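Local coordinates for protein FprA (Mycobacterium tuberculosis, PDB 1LQT) that transfers electrons between NADP(H) and ferredoxin through a bound FAD, and may supply electrons to P450 systems, at residues G147-V152 with E312-L317; I191-I196 with H264-F269; R2-A7 with R96-I101; A18-L23 with E68-D73. All blocks are in the same frame, centred on the assembly; numbering follows the deposited sequence.

In the fold
Contacts 3 and 4 belong to the FAD-binding domain, contacts 1 and 2 to the NADP-binding domain, on opposite sides of the chain's centre; contacts 1 and 3 have centres about 50 Å apart. Along the sequence contact 4 is nested inside the loop closed by contact 3; contact 1 opens later and encloses contact 2. Contacts 1 and 2 share a parallel sheet through neighbouring strands 149-153 and 193-197, and R149 meets E193 in a salt bridge. Contact 3 joins two strands of the other sheet, and L22 of helix 13-28, in contact 4, packs on I6 and I101. Each dinucleotide thus has its own Rossmann-type sheet.

Contact 1 of 4, residues G147-V152 with E312-L317; sequences GARAVV and ELPAQL
L313, near the end of strand 302-314, crosses the R149 side chain at about a right angle, its CD1 lying 3.7 Å above one face of the guanidinium and offset toward the rim. Next, R149 NH1 donates to P314 O over 2.9 Å, with O in the guanidinium plane but the nitrogen 26° out of the carbonyl plane. The arginine reaches this oxygen with CG anti to N (chi1 -178°) and a bend at chi3, while its NE forms a salt bridge with E193 on the next strand. A315 CB lies 3.8 Å from V151 CG2. Q316 uses both backbone and side chain on one residue. Q316 N donates to R149 O at 3.0 Å, nearly along the C=O axis; with the side chain bent at chi2, R149 N donates back to Q316 OE1 at 2.9 Å, almost straight and in the carbonyl plane. L317 leads into the adjoining strand; its O accepts from V151 N at 2.9 Å, and its CD2 packs on A150 CB at 4.0 Å. L317 N, buried, has no partner in the model. Q316 therefore satisfies both backbone polar groups of R149 where the chain leaves the antiparallel hairpin strand and enters the parallel Rossmann-type sheet of the NADP-binding domain, and R149, held between P314 O and the E193 carboxylate, probably has its positive charge stabilised.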
loop_
_atom_site.group_PDB
_atom_site.type_symbol
_atom_site.label_atom_id
_atom_site.label_comp_id
_atom_site.label_asym_id
_atom_site.label_seq_id
_atom_site.Cartn_x
_atom_site.Cartn_y
_atom_site.Cartn_z
ATOM N N GLY A 147 13.887 -13.679 17.170
ATOM C CA GLY A 147 14.913 -12.908 17.832
ATOM C C GLY A 147 14.341 -11.796 18.671
ATOM O O GLY A 147 13.309 -11.210 18.341
ATOM N N ALA A 148 15.060 -11.410 19.701
ATOM C CA ALA A 148 14.561 -10.455 20.645
ATOM C C ALA A 148 14.370 -9.040 20.159
ATOM O O ALA A 148 13.565 -8.330 20.733
ATOM C CB ALA A 148 15.438 -10.452 21.913
ATOM N N ARG A 149 15.142 -8.600 19.185
ATOM C CA ARG A 149 15.033 -7.206 18.739
ATOM C C ARG A 149 14.815 -7.122 17.233
ATOM O O ARG A 149 15.534 -7.747 16.447
ATOM C CB ARG A 149 16.256 -6.361 19.092
ATOM C CG ARG A 149 16.103 -4.902 18.669
ATOM C CD ARG A 149 17.240 -3.981 19.064
ATOM N NE ARG A 149 17.287 -3.792 20.517
ATOM C CZ ARG A 149 18.244 -4.286 21.321
ATOM N NH1 ARG A 149 19.277 -4.975 20.865
ATOM N NH2 ARG A 149 18.167 -4.074 22.617
ATOM N N ALA A 150 13.817 -6.321 16.873
ATOM C CA ALA A 150 13.587 -5.946 15.483
ATOM C C ALA A 150 13.814 -4.437 15.351
ATOM O O ALA A 150 13.529 -3.672 16.273
ATOM C CB ALA A 150 12.185 -6.295 15.065
ATOM N N VAL A 151 14.292 -4.025 14.184
ATOM C CA VAL A 151 14.488 -2.617 13.855
ATOM C C VAL A 151 13.654 -2.314 12.626
ATOM O O VAL A 151 13.698 -3.034 11.650
ATOM C CB VAL A 151 15.958 -2.349 13.616
ATOM C CG1 VAL A 151 16.173 -0.940 13.102
ATOM C CG2 VAL A 151 16.757 -2.554 14.911
ATOM N N VAL A 152 12.897 -1.228 12.713
ATOM C CA VAL A 152 12.083 -0.720 11.624
ATOM C C VAL A 152 12.625 0.637 11.237
ATOM O O VAL A 152 12.744 1.530 12.062
ATOM C CB VAL A 152 10.606 -0.613 12.025
ATOM C CG1 VAL A 152 9.786 -0.051 10.862
ATOM C CG2 VAL A 152 10.046 -1.963 12.449
ATOM N N GLU A 312 26.600 0.474 17.040
ATOM C CA GLU A 312 26.076 -0.823 16.597
ATOM C C GLU A 312 25.075 -1.318 17.644
ATOM O O GLU A 312 25.274 -1.147 18.855
ATOM C CB GLU A 312 27.196 -1.856 16.343
ATOM C CG GLU A 312 28.232 -1.377 15.324
ATOM C CD GLU A 312 29.070 -2.474 14.687
ATOM O OE1 GLU A 312 28.915 -3.644 15.070
ATOM O OE2 GLU A 312 29.854 -2.139 13.751
ATOM N N LEU A 313 24.001 -1.928 17.160
ATOM C CA LEU A 313 22.930 -2.461 17.990
ATOM C C LEU A 313 22.608 -3.892 17.539
ATOM O O LEU A 313 22.425 -4.094 16.340
ATOM C CB LEU A 313 21.697 -1.593 17.766
ATOM C CG LEU A 313 20.460 -1.848 18.592
ATOM C CD1 LEU A 313 20.703 -1.566 20.054
ATOM C CD2 LEU A 313 19.322 -0.947 18.083
ATOM N N PRO A 314 22.534 -4.886 18.428
ATOM C CA PRO A 314 22.112 -6.219 17.981
ATOM C C PRO A 314 20.684 -6.203 17.480
ATOM O O PRO A 314 19.843 -5.551 18.077
ATOM C CB PRO A 314 22.225 -7.079 19.239
ATOM C CG PRO A 314 23.079 -6.255 20.172
ATOM C CD PRO A 314 22.826 -4.828 19.868
ATOM N N ALA A 315 20.418 -6.924 16.417
ATOM C CA ALA A 315 19.073 -7.042 15.883
ATOM C C ALA A 315 19.013 -8.257 15.017
ATOM O O ALA A 315 19.993 -8.581 14.367
ATOM C CB ALA A 315 18.691 -5.820 15.102
ATOM N N GLN A 316 17.843 -8.894 14.966
ATOM C CA GLN A 316 17.708 -10.118 14.172
ATOM C C GLN A 316 16.703 -9.979 13.027
ATOM O O GLN A 316 16.563 -10.888 12.225
ATOM C CB GLN A 316 17.375 -11.303 15.065
ATOM C CG GLN A 316 18.374 -11.502 16.178
ATOM C CD GLN A 316 18.124 -10.565 17.337
ATOM O OE1 GLN A 316 16.976 -10.286 17.659
ATOM N NE2 GLN A 316 19.211 -10.111 18.009
ATOM N N LEU A 317 16.043 -8.830 12.952
ATOM C CA LEU A 317 15.108 -8.491 11.875
ATOM C C LEU A 317 15.238 -7.009 11.636
ATOM O O LEU A 317 15.194 -6.233 12.586
ATOM C CB LEU A 317 13.673 -8.809 12.276
ATOM C CG LEU A 317 12.593 -8.432 11.258
ATOM C CD1 LEU A 317 12.687 -9.255 10.000
ATOM C CD2 LEU A 317 11.218 -8.548 11.906
#

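Contact 2 of 4, residues I191-I196 with H264-F269; sequences IQEVVI and HRRMVF
Strands 193-196 and 265-269 run parallel, 14° apart, and their face bearing V194, I196, M267 and F269 is the closely packed one. I196 CD1 sits over the F269 ring in a CH-pi contact, 4.1 Å from the ring centroid, and also meets M267 CG at 3.9 Å. Its chain gets there with CG1 anti to the carbonyl carbon (chi1 -60°), lying alongside the phenylalanine and pointing the same way. A163 of helix 157-167 covers I196 and M267, and I196 also touches N155, an NADP-binding residue by similarity. The other face is looser and polar at its start. There E193 and R266 run side by side, and R266 NE donates to the anti lone pair of E193 OE1 at 2.7 Å, in the guanidinium plane although the two flat groups are 43° apart. V268 CG2 lies against the same carboxylate, 3.7 Å from E193 OE1. At the strand starts, on the M267 side, a water donates to I191 O at 2.8 Å and accepts only weakly from R265 NH1. Between the faces the backbone ladder is regular, with V268 N to V194 O at 2.8 Å. Since E193 OE2 pairs with R149, its carboxylate bridges two arginines and probably stays ionised.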
loop_
_atom_site.group_PDB
_atom_site.type_symbol
_atom_site.label_atom_id
_atom_site.label_comp_id
_atom_site.label_asym_id
_atom_site.label_seq_id
_atom_site.Cartn_x
_atom_site.Cartn_y
_atom_site.Cartn_z
ATOM N N ILE A 191 9.840 -11.415 19.652
ATOM C CA ILE A 191 10.347 -10.059 19.672
ATOM C C ILE A 191 9.937 -9.367 20.964
ATOM O O ILE A 191 8.771 -9.319 21.320
ATOM C CB ILE A 191 9.853 -9.300 18.430
ATOM C CG1 ILE A 191 10.534 -9.876 17.195
ATOM C CG2 ILE A 191 10.091 -7.823 18.584
ATOM C CD1 ILE A 191 9.873 -9.532 15.964
ATOM N N GLN A 192 10.929 -8.824 21.648
ATOM C CA GLN A 192 10.704 -8.106 22.900
ATOM C C GLN A 192 10.807 -6.601 22.722
ATOM O O GLN A 192 10.329 -5.873 23.549
ATOM C CB GLN A 192 11.721 -8.562 23.953
ATOM C CG GLN A 192 11.629 -10.055 24.293
ATOM C CD GLN A 192 10.361 -10.435 25.014
ATOM O OE1 GLN A 192 9.646 -9.583 25.576
ATOM N NE2 GLN A 192 10.067 -11.730 25.014
ATOM N N GLU A 193 11.466 -6.156 21.657
ATOM C CA GLU A 193 11.662 -4.734 21.418
ATOM C C GLU A 193 11.691 -4.473 19.923
ATOM O O GLU A 193 12.366 -5.191 19.185
ATOM C CB GLU A 193 12.991 -4.245 22.009
ATOM C CG GLU A 193 13.272 -2.775 21.809
ATOM C CD GLU A 193 14.494 -2.299 22.577
ATOM O OE1 GLU A 193 14.360 -2.049 23.772
ATOM O OE2 GLU A 193 15.580 -2.202 21.986
ATOM N N VAL A 194 10.956 -3.454 19.504
ATOM C CA VAL A 194 11.068 -2.912 18.163
ATOM C C VAL A 194 11.588 -1.492 18.297
ATOM O O VAL A 194 11.031 -0.706 19.038
ATOM C CB VAL A 194 9.710 -2.877 17.427
ATOM C CG1 VAL A 194 9.851 -2.214 16.074
ATOM C CG2 VAL A 194 9.148 -4.276 17.255
ATOM N N VAL A 195 12.645 -1.201 17.572
ATOM C CA VAL A 195 13.201 0.146 17.530
ATOM C C VAL A 195 12.843 0.754 16.179
ATOM O O VAL A 195 13.193 0.226 15.137
ATOM C CB VAL A 195 14.719 0.169 17.713
ATOM C CG1 VAL A 195 15.193 1.592 17.812
ATOM C CG2 VAL A 195 15.106 -0.616 18.970
ATOM N N ILE A 196 12.070 1.832 16.203
ATOM C CA ILE A 196 11.647 2.589 15.014
ATOM C C ILE A 196 12.628 3.730 14.853
ATOM O O ILE A 196 12.764 4.581 15.727
ATOM C CB ILE A 196 10.237 3.114 15.184
ATOM C CG1 ILE A 196 9.267 1.967 15.393
ATOM C CG2 ILE A 196 9.840 3.954 13.968
ATOM C CD1 ILE A 196 7.884 2.382 15.722
ATOM N N HIS A 264 8.125 -5.512 30.201
ATOM C CA HIS A 264 7.164 -5.256 29.148
ATOM C C HIS A 264 7.850 -5.335 27.808
ATOM O O HIS A 264 9.047 -5.171 27.704
ATOM C CB HIS A 264 6.564 -3.864 29.379
ATOM C CG HIS A 264 5.802 -3.761 30.658
ATOM N ND1 HIS A 264 4.428 -3.715 30.695
ATOM C CD2 HIS A 264 6.217 -3.730 31.947
ATOM C CE1 HIS A 264 4.024 -3.659 31.954
ATOM N NE2 HIS A 264 5.092 -3.669 32.735
ATOM N N ARG A 265 7.087 -5.617 26.772
ATOM C CA ARG A 265 7.624 -5.472 25.436
ATOM C C ARG A 265 7.746 -3.968 25.166
ATOM O O ARG A 265 7.036 -3.179 25.769
ATOM C CB ARG A 265 6.748 -6.187 24.414
ATOM C CG ARG A 265 6.647 -7.711 24.655
ATOM C CD ARG A 265 5.700 -8.403 23.622
ATOM N NE ARG A 265 4.355 -7.874 23.834
ATOM C CZ ARG A 265 3.219 -8.230 23.235
ATOM N NH1 ARG A 265 3.221 -9.158 22.264
ATOM N NH2 ARG A 265 2.069 -7.619 23.611
ATOM N N ARG A 266 8.669 -3.590 24.283
ATOM C CA ARG A 266 9.002 -2.173 24.083
ATOM C C ARG A 266 8.926 -1.773 22.606
ATOM O O ARG A 266 9.484 -2.454 21.772
ATOM C CB ARG A 266 10.432 -1.896 24.570
ATOM C CG ARG A 266 10.626 -2.000 26.073
ATOM C CD ARG A 266 12.097 -2.181 26.483
ATOM N NE ARG A 266 13.015 -1.160 25.972
ATOM C CZ ARG A 266 13.353 -0.038 26.589
ATOM N NH1 ARG A 266 12.794 0.273 27.735
ATOM N NH2 ARG A 266 14.252 0.771 26.038
ATOM N N MET A 267 8.310 -0.622 22.352
ATOM C CA MET A 267 8.332 0.029 21.060
ATOM C C MET A 267 9.083 1.328 21.263
ATOM O O MET A 267 8.558 2.245 21.871
ATOM C CB MET A 267 6.922 0.288 20.556
ATOM C CG MET A 267 6.914 0.784 19.131
ATOM S SD MET A 267 5.263 1.206 18.534
ATOM C CE MET A 267 4.457 -0.392 18.539
ATOM N N VAL A 268 10.314 1.390 20.765
ATOM C CA VAL A 268 11.225 2.501 21.021
ATOM C C VAL A 268 11.321 3.390 19.790
ATOM O O VAL A 268 11.507 2.890 18.679
ATOM C CB VAL A 268 12.647 1.950 21.329
ATOM C CG1 VAL A 268 13.622 3.077 21.577
ATOM C CG2 VAL A 268 12.639 0.987 22.493
ATOM N N PHE A 269 11.209 4.700 19.980
ATOM C CA PHE A 269 11.388 5.659 18.889
ATOM C C PHE A 269 12.740 6.342 19.021
ATOM O O PHE A 269 13.036 6.959 20.024
ATOM C CB PHE A 269 10.306 6.733 18.901
ATOM C CG PHE A 269 8.937 6.232 18.479
ATOM C CD1 PHE A 269 8.144 5.541 19.358
ATOM C CD2 PHE A 269 8.473 6.451 17.212
ATOM C CE1 PHE A 269 6.898 5.082 18.984
ATOM C CE2 PHE A 269 7.236 6.001 16.822
ATOM C CZ PHE A 269 6.451 5.307 17.699
HETATM O O HOH W 1 6.176 -9.769 20.501
#

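Contact 3 of 4, residues R2-A7 with R96-I101; sequences RPYYIA and RYDAVI
The D98 carboxylate holds the start of this contact, met tip to tip by the R2 guanidinium in an end-on salt bridge. R2 NH1 donates to D98 OD1 and R2 NH2 to D98 OD2, each at 2.8 Å and each on a syn lone pair, with the two planes only 4° apart. The anti lone pair of D98 OD1 takes Y5 N, also at 2.8 Å, so two donors grip that oxygen. The Y4 ring presents its edge to the carboxylate, CD1 3.8 Å from D98 CG, with the planes nearly perpendicular. One residue earlier, A7 CB stands 3.5 Å above the Y97 ring plane, over its centre, in a CH-pi contact. In the next shell R2 NH1 also donates to P3 O, NH2 to the K396 carbonyl, and D37 holds the Y97 hydroxyl by a hydrogen bond. Further along, A7 N to A99 O at 3.1 Å and I101 N to A7 O at 2.8 Å join the strands in parallel. I6 CG2 and I101 CD1, 4.2 Å apart, face helix 13-28. Strand 4-9 leading into a glycine-rich turn and that helix, with strand 99-102 beside it, is the dinucleotide-binding Rossmann arrangement, here serving FAD.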
loop_
_atom_site.group_PDB
_atom_site.type_symbol
_atom_site.label_atom_id
_atom_site.label_comp_id
_atom_site.label_asym_id
_atom_site.label_seq_id
_atom_site.Cartn_x
_atom_site.Cartn_y
_atom_site.Cartn_z
ATOM N N ARG A 2 -23.354 3.298 -29.268
ATOM C CA ARG A 2 -22.591 2.446 -28.330
ATOM C C ARG A 2 -22.075 3.253 -27.163
ATOM O O ARG A 2 -21.861 4.451 -27.245
ATOM C CB ARG A 2 -21.414 1.829 -29.055
ATOM C CG ARG A 2 -20.298 2.794 -29.451
ATOM C CD ARG A 2 -19.119 2.013 -30.003
ATOM N NE ARG A 2 -17.961 2.792 -30.363
ATOM C CZ ARG A 2 -17.025 3.166 -29.497
ATOM N NH1 ARG A 2 -17.148 2.876 -28.210
ATOM N NH2 ARG A 2 -15.977 3.833 -29.916
ATOM N N PRO A 3 -21.821 2.574 -26.074
ATOM C CA PRO A 3 -21.134 3.231 -24.971
ATOM C C PRO A 3 -19.656 3.362 -25.319
ATOM O O PRO A 3 -19.156 2.657 -26.182
ATOM C CB PRO A 3 -21.313 2.235 -23.817
ATOM C CG PRO A 3 -21.366 0.925 -24.476
ATOM C CD PRO A 3 -22.088 1.150 -25.792
ATOM N N TYR A 4 -18.964 4.254 -24.625
ATOM C CA TYR A 4 -17.517 4.193 -24.588
ATOM C C TYR A 4 -17.129 2.987 -23.746
ATOM O O TYR A 4 -17.803 2.672 -22.766
ATOM C CB TYR A 4 -16.932 5.448 -23.951
ATOM C CG TYR A 4 -17.056 6.684 -24.813
ATOM C CD1 TYR A 4 -16.470 6.750 -26.053
ATOM C CD2 TYR A 4 -17.719 7.801 -24.359
ATOM C CE1 TYR A 4 -16.572 7.885 -26.835
ATOM C CE2 TYR A 4 -17.789 8.960 -25.135
ATOM C CZ TYR A 4 -17.216 8.977 -26.376
ATOM O OH TYR A 4 -17.283 10.098 -27.179
ATOM N N TYR A 5 -16.036 2.344 -24.131
ATOM C CA TYR A 5 -15.508 1.182 -23.434
ATOM C C TYR A 5 -14.207 1.621 -22.790
ATOM O O TYR A 5 -13.250 2.014 -23.472
ATOM C CB TYR A 5 -15.218 0.048 -24.399
ATOM C CG TYR A 5 -16.454 -0.507 -25.013
ATOM C CD1 TYR A 5 -17.198 -1.471 -24.358
ATOM C CD2 TYR A 5 -16.909 -0.048 -26.228
ATOM C CE1 TYR A 5 -18.373 -1.975 -24.920
ATOM C CE2 TYR A 5 -18.079 -0.555 -26.798
ATOM C CZ TYR A 5 -18.791 -1.498 -26.126
ATOM O OH TYR A 5 -19.947 -2.003 -26.681
ATOM N N ILE A 6 -14.180 1.528 -21.470
ATOM C CA ILE A 6 -12.994 1.907 -20.703
ATOM C C ILE A 6 -12.478 0.697 -19.952
ATOM O O ILE A 6 -13.226 0.007 -19.292
ATOM C CB ILE A 6 -13.347 2.988 -19.667
ATOM C CG1 ILE A 6 -14.225 4.102 -20.260
ATOM C CG2 ILE A 6 -12.082 3.556 -19.053
ATOM C CD1 ILE A 6 -13.635 4.874 -21.361
ATOM N N ALA A 7 -11.175 0.476 -20.063
ATOM C CA ALA A 7 -10.511 -0.550 -19.259
ATOM C C ALA A 7 -9.809 0.151 -18.125
ATOM O O ALA A 7 -9.181 1.189 -18.316
ATOM C CB ALA A 7 -9.481 -1.306 -20.062
ATOM N N ARG A 96 -8.419 -2.112 -28.032
ATOM C CA ARG A 96 -9.716 -2.665 -27.741
ATOM C C ARG A 96 -10.653 -1.815 -26.917
ATOM O O ARG A 96 -11.816 -2.170 -26.742
ATOM C CB ARG A 96 -9.532 -4.003 -27.052
ATOM C CG ARG A 96 -9.107 -5.056 -27.981
ATOM C CD ARG A 96 -8.760 -6.280 -27.255
ATOM N NE ARG A 96 -8.487 -7.346 -28.173
ATOM C CZ ARG A 96 -7.348 -7.531 -28.765
ATOM N NH1 ARG A 96 -6.318 -6.705 -28.544
ATOM N NH2 ARG A 96 -7.260 -8.531 -29.623
ATOM N N TYR A 97 -10.154 -0.714 -26.378
ATOM C CA TYR A 97 -10.922 0.159 -25.547
ATOM C C TYR A 97 -10.750 1.576 -26.026
ATOM O O TYR A 97 -9.725 1.920 -26.610
ATOM C CB TYR A 97 -10.450 0.014 -24.084
ATOM C CG TYR A 97 -10.834 -1.303 -23.457
ATOM C CD1 TYR A 97 -10.015 -2.415 -23.555
ATOM C CD2 TYR A 97 -12.043 -1.444 -22.807
ATOM C CE1 TYR A 97 -10.380 -3.605 -23.002
ATOM C CE2 TYR A 97 -12.418 -2.645 -22.241
ATOM C CZ TYR A 97 -11.597 -3.726 -22.342
ATOM O OH TYR A 97 -11.927 -4.932 -21.766
ATOM N N ASP A 98 -11.763 2.398 -25.795
ATOM C CA ASP A 98 -11.647 3.824 -26.088
ATOM C C ASP A 98 -10.572 4.499 -25.262
ATOM O O ASP A 98 -9.870 5.379 -25.751
ATOM C CB ASP A 98 -12.985 4.520 -25.915
ATOM C CG ASP A 98 -14.003 4.055 -26.936
ATOM O OD1 ASP A 98 -14.947 3.339 -26.533
ATOM O OD2 ASP A 98 -13.864 4.376 -28.122
ATOM N N ALA A 99 -10.456 4.088 -23.998
ATOM C CA ALA A 99 -9.399 4.599 -23.131
ATOM C C ALA A 99 -9.090 3.538 -22.097
ATOM O O ALA A 99 -9.913 2.678 -21.808
ATOM C CB ALA A 99 -9.822 5.869 -22.475
ATOM N N VAL A 100 -7.874 3.634 -21.545
ATOM C CA VAL A 100 -7.390 2.697 -20.553
ATOM C C VAL A 100 -6.826 3.526 -19.412
ATOM O O VAL A 100 -6.044 4.434 -19.624
ATOM C CB VAL A 100 -6.300 1.780 -21.119
ATOM C CG1 VAL A 100 -5.933 0.703 -20.113
ATOM C CG2 VAL A 100 -6.732 1.137 -22.467
ATOM N N ILE A 101 -7.236 3.179 -18.194
ATOM C CA ILE A 101 -6.746 3.840 -16.983
ATOM C C ILE A 101 -5.893 2.855 -16.202
ATOM O O ILE A 101 -6.372 1.796 -15.808
ATOM C CB ILE A 101 -7.888 4.324 -16.109
ATOM C CG1 ILE A 101 -8.845 5.258 -16.867
ATOM C CG2 ILE A 101 -7.341 4.998 -14.886
ATOM C CD1 ILE A 101 -10.026 5.662 -16.074
#

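Contact 4 of 4, residues A18-L23 with E68-D73; sequences AAASLL and EKTAED
Helix 13-28 and the C-terminal part of helix 64-71 approach through one small patch, their closest CA atoms being those of A20 and T70, 6.3 Å apart. The first follows strand 4-9 and the glycine-rich turn in the Rossmann-type FAD-binding fold; another flank of it packs on helix 370-391. Small residues allow the approach: A19 and A20 offer only methyl groups, and T70 fits against both. With OG1 anti to the carbonyl carbon (chi1 -68°), T70 CG2 falls anti to the backbone N and reaches A19 CB at 4.0 Å, whereas T70 OG1 stands 4.1 Å from A20 CB and makes a weak hydrogen bond with the Q66 carbonyl. L23, one turn beyond A19, extends its chain (chi2 174°) and brings CD1 to T70 CG2 at 4.2 Å. The contact buries 179 Å² and is made by methyl groups with two oxygens at its edge; L23 also rests on V36. Past the helix, D73 N still bonds to T70 O at 3.0 Å. D73 OD2 forms a salt bridge with R75, and the side chain, CG anti to the backbone N (chi1 -162°), meets L23 tip to tip, with D73 OD2 3.9 Å from L23 CD1.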
loop_
_atom_site.group_PDB
_atom_site.type_symbol
_atom_site.label_atom_id
_atom_site.label_comp_id
_atom_site.label_asym_id
_atom_site.label_seq_id
_atom_site.Cartn_x
_atom_site.Cartn_y
_atom_site.Cartn_z
ATOM N N ALA A 18 -12.207 5.929 -9.985
ATOM C CA ALA A 18 -12.278 6.236 -11.414
ATOM C C ALA A 18 -13.535 5.622 -12.034
ATOM O O ALA A 18 -14.231 6.261 -12.806
ATOM C CB ALA A 18 -11.029 5.749 -12.119
ATOM N N ALA A 19 -13.795 4.356 -11.690
ATOM C CA ALA A 19 -14.979 3.684 -12.219
ATOM C C ALA A 19 -16.234 4.450 -11.858
ATOM O O ALA A 19 -17.110 4.682 -12.704
ATOM C CB ALA A 19 -15.053 2.259 -11.710
ATOM N N ALA A 20 -16.333 4.844 -10.598
ATOM C CA ALA A 20 -17.497 5.581 -10.164
ATOM C C ALA A 20 -17.631 6.893 -10.903
ATOM O O ALA A 20 -18.736 7.281 -11.297
ATOM C CB ALA A 20 -17.471 5.802 -8.653
ATOM N N SER A 21 -16.519 7.587 -11.101
ATOM C CA SER A 21 -16.557 8.867 -11.825
ATOM C C SER A 21 -17.016 8.690 -13.277
ATOM O O SER A 21 -17.768 9.503 -13.794
ATOM C CB SER A 21 -15.192 9.526 -11.789
ATOM O OG SER A 21 -14.837 9.933 -10.496
ATOM N N LEU A 22 -16.577 7.632 -13.926
ATOM C CA LEU A 22 -16.981 7.356 -15.291
ATOM C C LEU A 22 -18.472 7.103 -15.367
ATOM O O LEU A 22 -19.173 7.634 -16.234
ATOM C CB LEU A 22 -16.224 6.170 -15.834
ATOM C CG LEU A 22 -14.731 6.389 -16.103
ATOM C CD1 LEU A 22 -13.979 5.068 -16.147
ATOM C CD2 LEU A 22 -14.509 7.202 -17.386
ATOM N N LEU A 23 -18.989 6.265 -14.470
ATOM C CA LEU A 23 -20.398 5.914 -14.507
ATOM C C LEU A 23 -21.268 7.114 -14.142
ATOM O O LEU A 23 -22.352 7.315 -14.701
ATOM C CB LEU A 23 -20.641 4.723 -13.584
ATOM C CG LEU A 23 -19.948 3.435 -13.991
ATOM C CD1 LEU A 23 -20.137 2.371 -12.923
ATOM C CD2 LEU A 23 -20.395 2.942 -15.359
ATOM N N GLU A 68 -18.115 -2.344 -3.856
ATOM C CA GLU A 68 -19.067 -3.410 -4.200
ATOM C C GLU A 68 -20.315 -2.823 -4.850
ATOM O O GLU A 68 -20.842 -3.386 -5.794
ATOM C CB GLU A 68 -19.442 -4.212 -2.965
ATOM C CG GLU A 68 -18.281 -5.069 -2.472
ATOM C CD GLU A 68 -18.575 -5.796 -1.181
ATOM O OE1 GLU A 68 -18.996 -5.131 -0.220
ATOM O OE2 GLU A 68 -18.339 -6.989 -1.123
ATOM N N LYS A 69 -20.774 -1.692 -4.350
ATOM C CA LYS A 69 -21.931 -1.050 -4.937
ATOM C C LYS A 69 -21.632 -0.619 -6.371
ATOM O O LYS A 69 -22.453 -0.816 -7.251
ATOM C CB LYS A 69 -22.358 0.137 -4.081
ATOM C CG LYS A 69 -23.656 0.797 -4.528
ATOM C CD LYS A 69 -24.130 1.860 -3.552
ATOM C CE LYS A 69 -25.174 2.756 -4.186
ATOM N NZ LYS A 69 -26.295 1.933 -4.693
ATOM N N THR A 70 -20.442 -0.080 -6.630
ATOM C CA THR A 70 -20.075 0.264 -7.991
ATOM C C THR A 70 -20.072 -0.994 -8.866
ATOM O O THR A 70 -20.563 -0.990 -9.989
ATOM C CB THR A 70 -18.712 0.937 -7.983
ATOM O OG1 THR A 70 -18.839 2.202 -7.335
ATOM C CG2 THR A 70 -18.179 1.179 -9.401
ATOM N N ALA A 71 -19.497 -2.076 -8.339
ATOM C CA ALA A 71 -19.387 -3.314 -9.082
ATOM C C ALA A 71 -20.740 -3.948 -9.395
ATOM O O ALA A 71 -20.823 -4.762 -10.320
ATOM C CB ALA A 71 -18.464 -4.282 -8.375
ATOM N N GLU A 72 -21.790 -3.573 -8.676
ATOM C CA GLU A 72 -23.130 -4.083 -8.970
ATOM C C GLU A 72 -23.692 -3.487 -10.253
ATOM O O GLU A 72 -24.647 -3.993 -10.793
ATOM C CB GLU A 72 -24.113 -3.745 -7.847
ATOM C CG GLU A 72 -24.015 -4.619 -6.621
ATOM C CD GLU A 72 -24.310 -6.053 -6.968
ATOM O OE1 GLU A 72 -23.359 -6.870 -7.043
ATOM O OE2 GLU A 72 -25.512 -6.385 -7.176
ATOM N N ASP A 73 -23.109 -2.411 -10.754
ATOM C CA ASP A 73 -23.640 -1.781 -11.939
ATOM C C ASP A 73 -23.523 -2.720 -13.121
ATOM O O ASP A 73 -22.477 -3.291 -13.336
ATOM C CB ASP A 73 -22.845 -0.511 -12.223
ATOM C CG ASP A 73 -23.552 0.415 -13.143
ATOM O OD1 ASP A 73 -23.752 0.036 -14.317
ATOM O OD2 ASP A 73 -23.928 1.552 -12.756
#